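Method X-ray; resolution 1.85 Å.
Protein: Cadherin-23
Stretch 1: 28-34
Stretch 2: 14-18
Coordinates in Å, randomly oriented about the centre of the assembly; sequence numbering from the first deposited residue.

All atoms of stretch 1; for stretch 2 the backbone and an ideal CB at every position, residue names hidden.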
ATOM      1  N   THR A  28     -15.523   7.283 -38.029  1.00 15.98           N
ATOM      2  CA  THR A  28     -16.622   6.543 -38.617  1.00 16.72           C
ATOM      3  C   THR A  28     -16.987   5.398 -37.686  1.00 15.80           C
ATOM      4  O   THR A  28     -16.127   4.592 -37.300  1.00 16.09           O
ATOM      5  CB  THR A  28     -16.269   5.990 -40.006  1.00 17.98           C
ATOM      6  OG1 THR A  28     -16.060   7.078 -40.913  1.00 19.07           O
ATOM      7  CG2 THR A  28     -17.372   5.096 -40.542  1.00 18.11           C
ATOM      8  N   LEU A  29     -18.251   5.354 -37.299  1.00 15.04           N
ATOM      9  CA  LEU A  29     -18.724   4.337 -36.380  1.00 15.09           C
ATOM     10  C   LEU A  29     -19.425   3.193 -37.114  1.00 15.56           C
ATOM     11  O   LEU A  29     -19.279   2.043 -36.730  1.00 16.19           O
ATOM     12  CB  LEU A  29     -19.660   4.941 -35.378  1.00 14.89           C
ATOM     13  CG  LEU A  29     -19.104   6.106 -34.568  1.00 15.29           C
ATOM     14  CD1 LEU A  29     -20.175   6.536 -33.578  1.00 15.74           C
ATOM     15  CD2 LEU A  29     -17.812   5.744 -33.872  1.00 15.52           C
ATOM     16  N   ILE A  30     -20.204   3.522 -38.132  1.00 16.07           N
ATOM     17  CA  ILE A  30     -20.893   2.528 -38.944  1.00 16.79           C
ATOM     18  C   ILE A  30     -21.307   3.211 -40.214  1.00 17.49           C
ATOM     19  O   ILE A  30     -21.517   4.408 -40.224  1.00 16.34           O
ATOM     20  CB  ILE A  30     -22.112   1.931 -38.204  1.00 16.83           C
ATOM     21  CG1 ILE A  30     -22.673   0.708 -38.947  1.00 17.69           C
ATOM     22  CG2 ILE A  30     -23.205   2.980 -37.905  1.00 16.78           C
ATOM     23  CD1 ILE A  30     -23.677  -0.050 -38.084  1.00 18.29           C
ATOM     24  N   ALA A  31     -21.396   2.453 -41.301  1.00 18.45           N
ATOM     25  CA  ALA A  31     -21.942   2.981 -42.535  1.00 20.04           C
ATOM     26  C   ALA A  31     -23.027   2.074 -43.030  1.00 21.37           C
ATOM     27  O   ALA A  31     -22.796   0.875 -43.177  1.00 21.88           O
ATOM     28  CB  ALA A  31     -20.861   3.104 -43.576  1.00 21.45           C
ATOM     29  N   VAL A  32     -24.208   2.644 -43.230  1.00 21.35           N
ATOM     30  CA  VAL A  32     -25.363   1.897 -43.721  1.00 22.01           C
ATOM     31  C   VAL A  32     -25.788   2.485 -45.053  1.00 22.77           C
ATOM     32  O   VAL A  32     -25.377   3.592 -45.413  1.00 22.29           O
ATOM     33  CB  VAL A  32     -26.523   1.917 -42.721  1.00 21.86           C
ATOM     34  CG1 VAL A  32     -26.073   1.438 -41.357  1.00 22.42           C
ATOM     35  CG2 VAL A  32     -27.156   3.293 -42.620  1.00 22.49           C
ATOM     36  N   ALA A  33     -26.627   1.756 -45.784  1.00 23.09           N
ATOM     37  CA  ALA A  33     -27.066   2.190 -47.079  1.00 23.83           C
ATOM     38  C   ALA A  33     -28.426   1.592 -47.377  1.00 24.14           C
ATOM     39  O   ALA A  33     -28.703   0.443 -47.010  1.00 22.79           O
ATOM     40  CB  ALA A  33     -26.075   1.768 -48.163  1.00 25.07           C
ATOM     41  N   ALA A  34     -29.256   2.391 -48.031  1.00 24.74           N
ATOM     42  CA  ALA A  34     -30.498   1.932 -48.586  1.00 25.33           C
ATOM     43  C   ALA A  34     -30.485   2.204 -50.077  1.00 27.35           C
ATOM     44  O   ALA A  34     -29.710   3.034 -50.556  1.00 27.38           O
ATOM     45  CB  ALA A  34     -31.654   2.650 -47.933  1.00 25.51           C
ATOM     46  N   UNK A  14     -31.629  -5.427 -38.385  1.00 17.95           N
ATOM     47  CA  UNK A  14     -31.000  -4.309 -37.683  1.00 17.79           C
ATOM     48  C   UNK A  14     -29.515  -4.308 -38.020  1.00 17.43           C
ATOM     49  O   UNK A  14     -28.984  -5.330 -38.471  1.00 17.48           O
ATOM     50  CB  UNK A  14     -31.220  -4.403 -36.172  1.00 17.79           C
ATOM     51  N   UNK A  15     -28.854  -3.176 -37.789  1.00 17.03           N
ATOM     52  CA  UNK A  15     -27.401  -3.076 -37.914  1.00 17.23           C
ATOM     53  C   UNK A  15     -26.705  -3.073 -36.561  1.00 17.21           C
ATOM     54  O   UNK A  15     -27.243  -2.577 -35.573  1.00 16.59           O
ATOM     55  CB  UNK A  15     -27.027  -1.810 -38.687  1.00 17.23           C
ATOM     56  N   UNK A  16     -25.495  -3.622 -36.515  1.00 17.92           N
ATOM     57  CA  UNK A  16     -24.692  -3.509 -35.319  1.00 18.62           C
ATOM     58  C   UNK A  16     -23.207  -3.380 -35.674  1.00 19.32           C
ATOM     59  O   UNK A  16     -22.752  -3.855 -36.722  1.00 18.19           O
ATOM     60  CB  UNK A  16     -24.926  -4.717 -34.409  1.00 18.62           C
ATOM     61  N   UNK A  17     -22.465  -2.718 -34.786  1.00 19.82           N
ATOM     62  CA  UNK A  17     -21.033  -2.569 -34.940  1.00 20.61           C
ATOM     63  C   UNK A  17     -20.465  -2.343 -33.531  1.00 20.13           C
ATOM     64  O   UNK A  17     -21.132  -1.753 -32.668  1.00 18.13           O
ATOM     65  CB  UNK A  17     -20.683  -1.424 -35.892  1.00 20.61           C
ATOM     66  N   UNK A  18     -19.252  -2.829 -33.309  1.00 19.79           N
ATOM     67  CA  UNK A  18     -18.484  -2.493 -32.118  1.00 20.65           C
ATOM     68  C   UNK A  18     -17.772  -1.155 -32.275  1.00 19.38           C
ATOM     69  O   UNK A  18     -17.283  -0.822 -33.368  1.00 18.51           O
ATOM     70  CB  UNK A  18     -17.468  -3.596 -31.814  1.00 20.65           C
TER

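The two stretches run in nearly antiparallel directions, at 156° between their strands, and their axes come no closer than 7.2 Å. No hydrogen bond links them directly; stretch 1 offers chiefly the side chains of Ile30 and Val32, whose CA-to-CB bonds point toward stretch 2, with the carbonyl of Leu29 beside them.

Position 14 precedes the strand, and its ideal CB has nothing of stretch 1 within 5.5 Å. Extended backbone angles (-158/162) are compatible with almost any residue. The deposited residue is Tyr14, with chi1 in p; the side chain makes no contact with stretch 1, and the residue touches a crystal neighbour.

Position 15 is the most constrained by stretch 1. Its CA-to-CB bond points toward that strand, and the ideal CB lies 3.8 Å from CD1 of Ile30 and 4.3 Å from CG1 of Val32. Two aliphatic side chains at this range call for an apolar partner: valine, isoleucine, leucine or methionine could cover part of the surface, and an aromatic ring could lie against it. Farther along, the carbonyl of Ala33 would suit a polar tip. The deposited residue is Tyr15, with chi1 at -64° (m). This conformation lays the ring along Val32, whose CG1 sits 3.4 Å from the centroid of the Tyr15 ring and only 10° off the ring normal, a CH-pi contact over one face. Nearer the backbone, Tyr15 CB packs against Ile30 CD1 at 3.8 Å. The ring brings Tyr15 OH to 3.4 Å from Ala33 O, a contact rather than a hydrogen bond; the hydroxyl is hydrogen-bonded elsewhere in the structure.

Position 16 points away, in keeping with the alternation of a strand, and no atom of stretch 1 lies within 5.5 Å of its ideal CB. The extended backbone (-145/152) suits beta-branched residues, but many polar or apolar ones would serve. It is Thr16, with chi1 in t and OG1 hydrogen-bonded elsewhere in the structure.

Position 17 turns toward stretch 1 again, opposite Ile30, with the two CA atoms 6.5 Å apart. Its ideal CB is 4.0 Å from Ile30 CD1 and 3.8 Å from Leu29 O, a mixed setting of methyl group and acceptor. An aliphatic residue could extend the packing, a threonine or serine could offer a donor to the carbonyl, and a longer polar chain could cover the methyl with its CH2 groups. Glu17 takes the last course: its CB lies 3.9 Å from Ile30 CD1 and its CG 3.4 Å from Leu29 O. The carboxylate forms no salt bridge with stretch 1, which offers no basic side chain.

Position 18 points away, leaving its side chain free of stretch 1; a long or charged residue fits easily. It is Arg18, whose backbone matters more here: one water donates to Arg18 O (2.9 Å from the water O) and to Leu29 O (2.7 Å from the water O), bridging the strands.

Stretch 2 (14-18) YYTER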
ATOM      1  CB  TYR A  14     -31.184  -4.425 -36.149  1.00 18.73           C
ATOM      2  CG  TYR A  14     -30.600  -5.694 -35.564  1.00 19.85           C
ATOM      3  CD1 TYR A  14     -29.233  -5.792 -35.282  1.00 20.04           C
ATOM      4  CD2 TYR A  14     -31.410  -6.794 -35.249  1.00 22.02           C
ATOM      5  CE1 TYR A  14     -28.692  -6.970 -34.761  1.00 21.38           C
ATOM      6  CE2 TYR A  14     -30.863  -7.953 -34.707  1.00 22.86           C
ATOM      7  CZ  TYR A  14     -29.501  -8.018 -34.477  1.00 22.56           C
ATOM      8  OH  TYR A  14     -28.910  -9.154 -33.956  1.00 26.04           O
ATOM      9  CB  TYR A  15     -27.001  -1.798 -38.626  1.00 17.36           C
ATOM     10  CG  TYR A  15     -27.441  -1.668 -40.065  1.00 18.36           C
ATOM     11  CD1 TYR A  15     -26.767  -2.326 -41.084  1.00 19.14           C
ATOM     12  CD2 TYR A  15     -28.492  -0.816 -40.412  1.00 18.69           C
ATOM     13  CE1 TYR A  15     -27.148  -2.160 -42.415  1.00 20.19           C
ATOM     14  CE2 TYR A  15     -28.882  -0.661 -41.732  1.00 19.56           C
ATOM     15  CZ  TYR A  15     -28.220  -1.329 -42.728  1.00 20.00           C
ATOM     16  OH  TYR A  15     -28.600  -1.151 -44.053  1.00 21.00           O
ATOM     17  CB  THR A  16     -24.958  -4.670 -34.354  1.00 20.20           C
ATOM     18  OG1 THR A  16     -24.328  -4.405 -33.087  1.00 21.26           O
ATOM     19  CG2 THR A  16     -24.420  -6.013 -34.934  1.00 20.77           C
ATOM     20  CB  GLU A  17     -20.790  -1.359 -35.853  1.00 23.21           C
ATOM     21  CG  GLU A  17     -19.611  -1.366 -36.770  1.00 27.23           C
ATOM     22  CD  GLU A  17     -19.578  -2.492 -37.789  1.00 31.97           C
ATOM     23  OE1 GLU A  17     -20.334  -2.499 -38.794  1.00 37.79           O
ATOM     24  OE2 GLU A  17     -18.724  -3.353 -37.605  1.00 36.56           O
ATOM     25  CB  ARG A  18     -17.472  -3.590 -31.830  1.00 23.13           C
ATOM     26  CG  ARG A  18     -18.116  -4.881 -31.393  1.00 25.94           C
ATOM     27  CD  ARG A  18     -17.232  -6.083 -31.685  1.00 30.25           C
ATOM     28  NE  ARG A  18     -16.025  -6.101 -30.861  1.00 33.67           N
ATOM     29  CZ  ARG A  18     -15.971  -6.452 -29.570  1.00 36.51           C
ATOM     30  NH1 ARG A  18     -17.075  -6.788 -28.893  1.00 39.71           N
ATOM     31  NH2 ARG A  18     -14.794  -6.450 -28.932  1.00 38.14           N
TER
HETATM   32  O   HOH W   1     -17.140   0.975 -35.586  1.00 21.57           O
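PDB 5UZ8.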